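Local coordinates for ribulose bisphosphate carboxylase (Pyrococcus horikoshii, PDB 2D69), which probably catalyses the addition of carbon dioxide and water to ribulose 1,5-bisphosphate, giving two molecules of 3-phosphoglycerate, in an archaeal AMP degradation pathway, at residues E9-F14 / I46-S51; K150-T155 / D391-A396. All coordinates share one frame; numbering follows the deposited sequence.

Contact 1: E9-F14 / I46-S51; sequences EWYLDF and IASESS
In the N-terminal domain of this form III RuBisCO, Phe14 of a short 3-10 turn packs on Ala47 and Ser48 near the end of helix 39-49 and on Ser51 just after it. The turn, residues 11-14, follows strand 7-9 and is held by backbone bonds from Asp13 N to Trp10 O and from Phe14 N to Tyr11 O. The Phe14 side chain does most of the packing. Its CG stands beside the backbone N and anti to the carbonyl carbon (chi1 -68°), which turns the ring against the last turn of the helix. Ser48 CA sits over one face, 3.8 Å from the centroid of the Phe14 ring and 14° off the normal, a CH-pi contact. At the root of the side chain, Phe14 CB meets Ala47 CB at 3.8 Å. Tyr11 adds a smaller contact. The edge of its ring, at Tyr11 CD2, comes to 4.0 Å from Ser48 CB, which lies near the ring plane. Elsewhere Tyr11 rests on Glu41 and Arg45, also of helix 39-49. Two serines just after the helix bond back to its last turn. Ser50 N and Ser50 OG reach Ile46 O from opposite faces of its carbonyl plane, and Ser50 OG also bonds Tyr88 OH. Ser51 OG bonds Ala47 O at 2.7 Å, and Ser51 OG also lies 3.3 Å from Phe14 CE1.

Contact 2: K150-T155 / D391-A396; sequences KDRPLT and DAIDAA. With SO4 (sulfate ion), chain H.
Arg152 reaches past Ile393 and Asp394 of helix 382-398 from the loop that leads into strand 154-157 of the catalytic alpha/beta barrel. Arg152 CB lies 4.2 Å from Ile393 CG2. CG stands between the backbone N and the carbonyl carbon (chi1 68°), and from there to NE the chain is extended. CG passes O2 of a sulfate ion, probably from the crystallisation liquor. Arg152 CD lies 4.2 Å from Asp394 OD1. Arg152 NE makes a weak bond to sulfate O4 at 3.5 Å, and stays 4.9 Å from Asp394 OD1, too far for a salt bridge. At the tip, NH1 forms a salt bridge with Asp183 and a weak bond to Pro153 O. An alanine in place of Arg152 would probably leave Asp183 without this positive partner and the sulfate with one fewer donor. The sulfate is also weakly held by Lys150 N. Beside the arginine, Pro153 and Thr155 make the contact apolar. Ile393 CG2 touches Pro153 CD and CG, each at 3.9 Å. Ile393 CD1 meets Thr155 CG2 at 3.4 Å, closer than usual for two carbons. Asp183 OD2 also accepts from Thr155 N, so one acid joins the strand to the arginine. Helix 382-398 thus covers the start of strand 154-157, which lies between strands 184-186 and 368-370, while Met356 and Ile360 of helix 356-363 pack on Ile393 and Pro153, respectively.

Contact 1 and contact 2 lie in different domains, on opposite sides of the chain's centre. Their centres are 51 Å apart and their nearest atoms about 38 Å, so they do not touch. Contact 1 closes in the N-terminal domain before contact 2 opens in the barrel. Contact 2 lies nearer the predicted active site of its own chain: the side chain of Thr155 is about 7 Å from that of Ala371, a predicted substrate-binding residue, and about 10 Å from that of Lys186, predicted to bind magnesium through a carbamate that is not present here. Contact 1 meets a second subunit instead. There Glu49 packs on Glu189, a predicted magnesium ligand of that subunit.

Contact 1: E9-F14 / I46-S51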
loop_
_atom_site.group_PDB
_atom_site.type_symbol
_atom_site.label_atom_id
_atom_site.label_comp_id
_atom_site.label_asym_id
_atom_site.label_seq_id
_atom_site.Cartn_x
_atom_site.Cartn_y
_atom_site.Cartn_z
ATOM N N GLU A 9 -30.803 43.932 -4.559
ATOM C CA GLU A 9 -30.310 43.835 -3.200
ATOM C C GLU A 9 -29.322 44.974 -3.070
ATOM O O GLU A 9 -28.557 45.241 -4.003
ATOM C CB GLU A 9 -29.669 42.478 -2.974
ATOM C CG GLU A 9 -29.161 42.265 -1.562
ATOM C CD GLU A 9 -30.283 42.145 -0.558
ATOM O OE1 GLU A 9 -30.885 43.186 -0.236
ATOM O OE2 GLU A 9 -30.545 41.010 -0.089
ATOM N N TRP A 10 -29.382 45.695 -1.958
ATOM C CA TRP A 10 -28.584 46.909 -1.779
ATOM C C TRP A 10 -27.979 46.950 -0.377
ATOM O O TRP A 10 -28.430 46.243 0.520
ATOM C CB TRP A 10 -29.426 48.152 -2.074
ATOM C CG TRP A 10 -30.527 48.409 -1.081
ATOM C CD1 TRP A 10 -30.549 49.378 -0.115
ATOM C CD2 TRP A 10 -31.767 47.683 -0.934
ATOM N NE1 TRP A 10 -31.714 49.309 0.619
ATOM C CE2 TRP A 10 -32.484 48.281 0.140
ATOM C CE3 TRP A 10 -32.354 46.598 -1.604
ATOM C CZ2 TRP A 10 -33.746 47.821 0.562
ATOM C CZ3 TRP A 10 -33.602 46.139 -1.177
ATOM C CH2 TRP A 10 -34.285 46.757 -0.104
ATOM N N TYR A 11 -26.957 47.780 -0.193
ATOM C CA TYR A 11 -26.147 47.743 1.039
ATOM C C TYR A 11 -26.972 47.986 2.318
ATOM O O TYR A 11 -26.812 47.288 3.299
ATOM C CB TYR A 11 -24.958 48.720 0.943
ATOM C CG TYR A 11 -24.051 48.454 -0.242
ATOM C CD1 TYR A 11 -23.826 49.441 -1.197
ATOM C CD2 TYR A 11 -23.455 47.208 -0.431
ATOM C CE1 TYR A 11 -22.990 49.205 -2.311
ATOM C CE2 TYR A 11 -22.621 46.956 -1.547
ATOM C CZ TYR A 11 -22.406 47.963 -2.483
ATOM O OH TYR A 11 -21.605 47.764 -3.594
ATOM N N LEU A 12 -27.906 48.914 2.278
ATOM C CA LEU A 12 -28.642 49.292 3.478
ATOM C C LEU A 12 -29.626 48.186 3.886
ATOM O O LEU A 12 -30.097 48.145 5.041
ATOM C CB LEU A 12 -29.380 50.618 3.254
ATOM C CG LEU A 12 -28.606 51.928 3.021
ATOM C CD1 LEU A 12 -29.547 53.115 2.754
ATOM C CD2 LEU A 12 -27.726 52.250 4.191
ATOM N N ASP A 13 -29.919 47.263 2.970
ATOM C CA ASP A 13 -30.800 46.164 3.311
ATOM C C ASP A 13 -30.147 45.188 4.287
ATOM O O ASP A 13 -30.821 44.411 4.959
ATOM C CB ASP A 13 -31.222 45.403 2.079
ATOM C CG ASP A 13 -32.439 44.533 2.342
ATOM O OD1 ASP A 13 -32.501 43.427 1.772
ATOM O OD2 ASP A 13 -33.375 44.882 3.114
ATOM N N PHE A 14 -28.825 45.268 4.357
ATOM C CA PHE A 14 -28.052 44.494 5.316
ATOM C C PHE A 14 -27.968 45.128 6.723
ATOM O O PHE A 14 -27.406 44.532 7.647
ATOM C CB PHE A 14 -26.670 44.267 4.739
ATOM C CG PHE A 14 -26.660 43.368 3.543
ATOM C CD1 PHE A 14 -26.358 42.029 3.670
ATOM C CD2 PHE A 14 -26.901 43.857 2.296
ATOM C CE1 PHE A 14 -26.301 41.228 2.569
ATOM C CE2 PHE A 14 -26.885 43.045 1.207
ATOM C CZ PHE A 14 -26.601 41.732 1.340
ATOM N N ILE A 46 -19.865 46.130 4.393
ATOM C CA ILE A 46 -19.136 45.057 5.092
ATOM C C ILE A 46 -19.991 43.773 5.163
ATOM O O ILE A 46 -19.497 42.660 4.884
ATOM C CB ILE A 46 -18.685 45.493 6.487
ATOM C CG1 ILE A 46 -17.782 46.721 6.360
ATOM C CG2 ILE A 46 -17.867 44.342 7.144
ATOM C CD1 ILE A 46 -17.642 47.543 7.661
ATOM N N ALA A 47 -21.263 43.933 5.534
ATOM C CA ALA A 47 -22.164 42.778 5.788
ATOM C C ALA A 47 -22.429 42.032 4.471
ATOM O O ALA A 47 -22.454 40.782 4.366
ATOM C CB ALA A 47 -23.463 43.287 6.424
ATOM N N SER A 48 -22.602 42.847 3.452
ATOM C CA SER A 48 -22.842 42.396 2.097
ATOM C C SER A 48 -21.689 41.559 1.498
ATOM O O SER A 48 -21.875 40.431 1.022
ATOM C CB SER A 48 -23.022 43.645 1.236
ATOM O OG SER A 48 -23.277 43.208 -0.032
ATOM N N GLU A 49 -20.492 42.124 1.525
ATOM C CA GLU A 49 -19.361 41.532 0.879
ATOM C C GLU A 49 -18.904 40.292 1.689
ATOM O O GLU A 49 -18.332 39.360 1.130
ATOM C CB GLU A 49 -18.274 42.578 0.704
ATOM C CG GLU A 49 -17.047 42.113 -0.069
ATOM C CD GLU A 49 -17.309 41.900 -1.557
ATOM O OE1 GLU A 49 -18.320 42.470 -2.085
ATOM O OE2 GLU A 49 -16.499 41.151 -2.177
ATOM N N SER A 50 -19.188 40.262 2.987
ATOM C CA SER A 50 -18.878 39.079 3.786
ATOM C C SER A 50 -20.011 38.043 3.755
ATOM O O SER A 50 -19.933 37.050 4.411
ATOM C CB SER A 50 -18.517 39.442 5.228
ATOM O OG SER A 50 -19.430 40.331 5.862
ATOM N N SER A 51 -21.083 38.292 3.018
ATOM C CA SER A 51 -22.190 37.344 2.960
ATOM C C SER A 51 -22.581 37.105 1.509
ATOM O O SER A 51 -21.796 36.514 0.814
ATOM C CB SER A 51 -23.377 37.788 3.857
ATOM O OG SER A 51 -24.066 38.929 3.361
#

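Contact 2: K150-T155 / D391-A396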
loop_
_atom_site.group_PDB
_atom_site.type_symbol
_atom_site.label_atom_id
_atom_site.label_comp_id
_atom_site.label_asym_id
_atom_site.label_seq_id
_atom_site.Cartn_x
_atom_site.Cartn_y
_atom_site.Cartn_z
ATOM N N LYS A 150 4.451 22.125 37.778
ATOM C CA LYS A 150 3.037 22.265 38.183
ATOM C C LYS A 150 2.533 23.705 38.396
ATOM O O LYS A 150 1.362 24.006 38.138
ATOM C CB LYS A 150 2.609 21.281 39.286
ATOM C CG LYS A 150 3.288 21.417 40.628
ATOM C CD LYS A 150 3.185 20.082 41.512
ATOM C CE LYS A 150 4.483 19.953 42.442
ATOM N NZ LYS A 150 4.492 18.861 43.517
ATOM N N ASP A 151 3.418 24.610 38.756
ATOM C CA ASP A 151 2.987 25.956 39.166
ATOM C C ASP A 151 3.740 27.133 38.469
ATOM O O ASP A 151 3.095 28.101 37.981
ATOM C CB ASP A 151 3.112 26.090 40.691
ATOM C CG ASP A 151 2.448 27.368 41.207
ATOM O OD1 ASP A 151 1.229 27.556 40.892
ATOM O OD2 ASP A 151 3.061 28.247 41.892
ATOM N N ARG A 152 5.070 27.061 38.419
ATOM C CA ARG A 152 5.876 28.189 37.926
ATOM C C ARG A 152 5.738 28.358 36.431
ATOM O O ARG A 152 5.423 27.391 35.756
ATOM C CB ARG A 152 7.348 28.025 38.309
ATOM C CG ARG A 152 8.060 26.878 37.607
ATOM C CD ARG A 152 9.564 26.970 37.763
ATOM N NE ARG A 152 10.189 25.753 37.228
ATOM C CZ ARG A 152 10.519 25.578 35.979
ATOM N NH1 ARG A 152 10.308 26.538 35.108
ATOM N NH2 ARG A 152 11.047 24.438 35.573
ATOM N N PRO A 153 5.962 29.555 35.891
ATOM C CA PRO A 153 6.054 29.700 34.436
ATOM C C PRO A 153 7.195 28.824 33.896
ATOM O O PRO A 153 8.159 28.495 34.575
ATOM C CB PRO A 153 6.332 31.193 34.211
ATOM C CG PRO A 153 6.662 31.749 35.509
ATOM C CD PRO A 153 6.160 30.821 36.594
ATOM N N LEU A 154 7.064 28.443 32.650
ATOM C CA LEU A 154 8.127 27.706 31.966
ATOM C C LEU A 154 9.075 28.724 31.359
ATOM O O LEU A 154 8.681 29.864 31.111
ATOM C CB LEU A 154 7.543 26.819 30.869
ATOM C CG LEU A 154 6.765 25.568 31.298
ATOM C CD1 LEU A 154 6.004 24.993 30.088
ATOM C CD2 LEU A 154 7.705 24.526 31.796
ATOM N N THR A 155 10.333 28.310 31.192
ATOM C CA THR A 155 11.342 29.124 30.534
ATOM C C THR A 155 11.795 28.578 29.180
ATOM O O THR A 155 11.795 27.369 28.923
ATOM C CB THR A 155 12.537 29.294 31.404
ATOM O OG1 THR A 155 13.150 28.023 31.628
ATOM C CG2 THR A 155 12.166 29.862 32.756
ATOM N N ASP A 391 16.256 31.204 39.048
ATOM C CA ASP A 391 16.290 31.615 40.443
ATOM C C ASP A 391 15.426 32.839 40.642
ATOM O O ASP A 391 14.742 32.952 41.657
ATOM C CB ASP A 391 17.693 31.937 40.867
ATOM C CG ASP A 391 18.542 30.697 41.088
ATOM O OD1 ASP A 391 18.030 29.546 41.187
ATOM O OD2 ASP A 391 19.751 30.792 41.199
ATOM N N ALA A 392 15.427 33.757 39.681
ATOM C CA ALA A 392 14.577 34.925 39.799
ATOM C C ALA A 392 13.098 34.532 39.780
ATOM O O ALA A 392 12.311 35.149 40.467
ATOM C CB ALA A 392 14.887 35.965 38.715
ATOM N N ILE A 393 12.721 33.525 38.991
ATOM C CA ILE A 393 11.333 33.052 38.940
ATOM C C ILE A 393 10.968 32.344 40.265
ATOM O O ILE A 393 9.908 32.589 40.822
ATOM C CB ILE A 393 11.106 32.128 37.708
ATOM C CG1 ILE A 393 11.162 32.941 36.409
ATOM C CG2 ILE A 393 9.793 31.414 37.796
ATOM C CD1 ILE A 393 11.515 32.111 35.209
ATOM N N ASP A 394 11.865 31.532 40.816
ATOM C CA ASP A 394 11.564 30.875 42.089
ATOM C C ASP A 394 11.333 31.940 43.170
ATOM O O ASP A 394 10.423 31.806 43.963
ATOM C CB ASP A 394 12.682 29.941 42.512
ATOM C CG ASP A 394 12.736 28.682 41.703
ATOM O OD1 ASP A 394 11.730 28.296 41.080
ATOM O OD2 ASP A 394 13.773 28.005 41.660
ATOM N N ALA A 395 12.144 33.005 43.174
ATOM C CA ALA A 395 11.969 34.117 44.090
ATOM C C ALA A 395 10.658 34.881 43.864
ATOM O O ALA A 395 9.946 35.178 44.811
ATOM C CB ALA A 395 13.164 35.068 44.017
ATOM N N ALA A 396 10.361 35.259 42.632
ATOM C CA ALA A 396 9.110 35.948 42.370
ATOM C C ALA A 396 7.937 35.117 42.951
ATOM O O ALA A 396 7.089 35.639 43.632
ATOM C CB ALA A 396 8.925 36.183 40.867
HETATM S S SO4 H . 7.900 22.701 39.812
HETATM O O1 SO4 H . 7.465 21.407 39.279
HETATM O O2 SO4 H . 6.878 23.727 39.550
HETATM O O3 SO4 H . 8.030 22.527 41.257
HETATM O O4 SO4 H . 9.200 23.100 39.250
#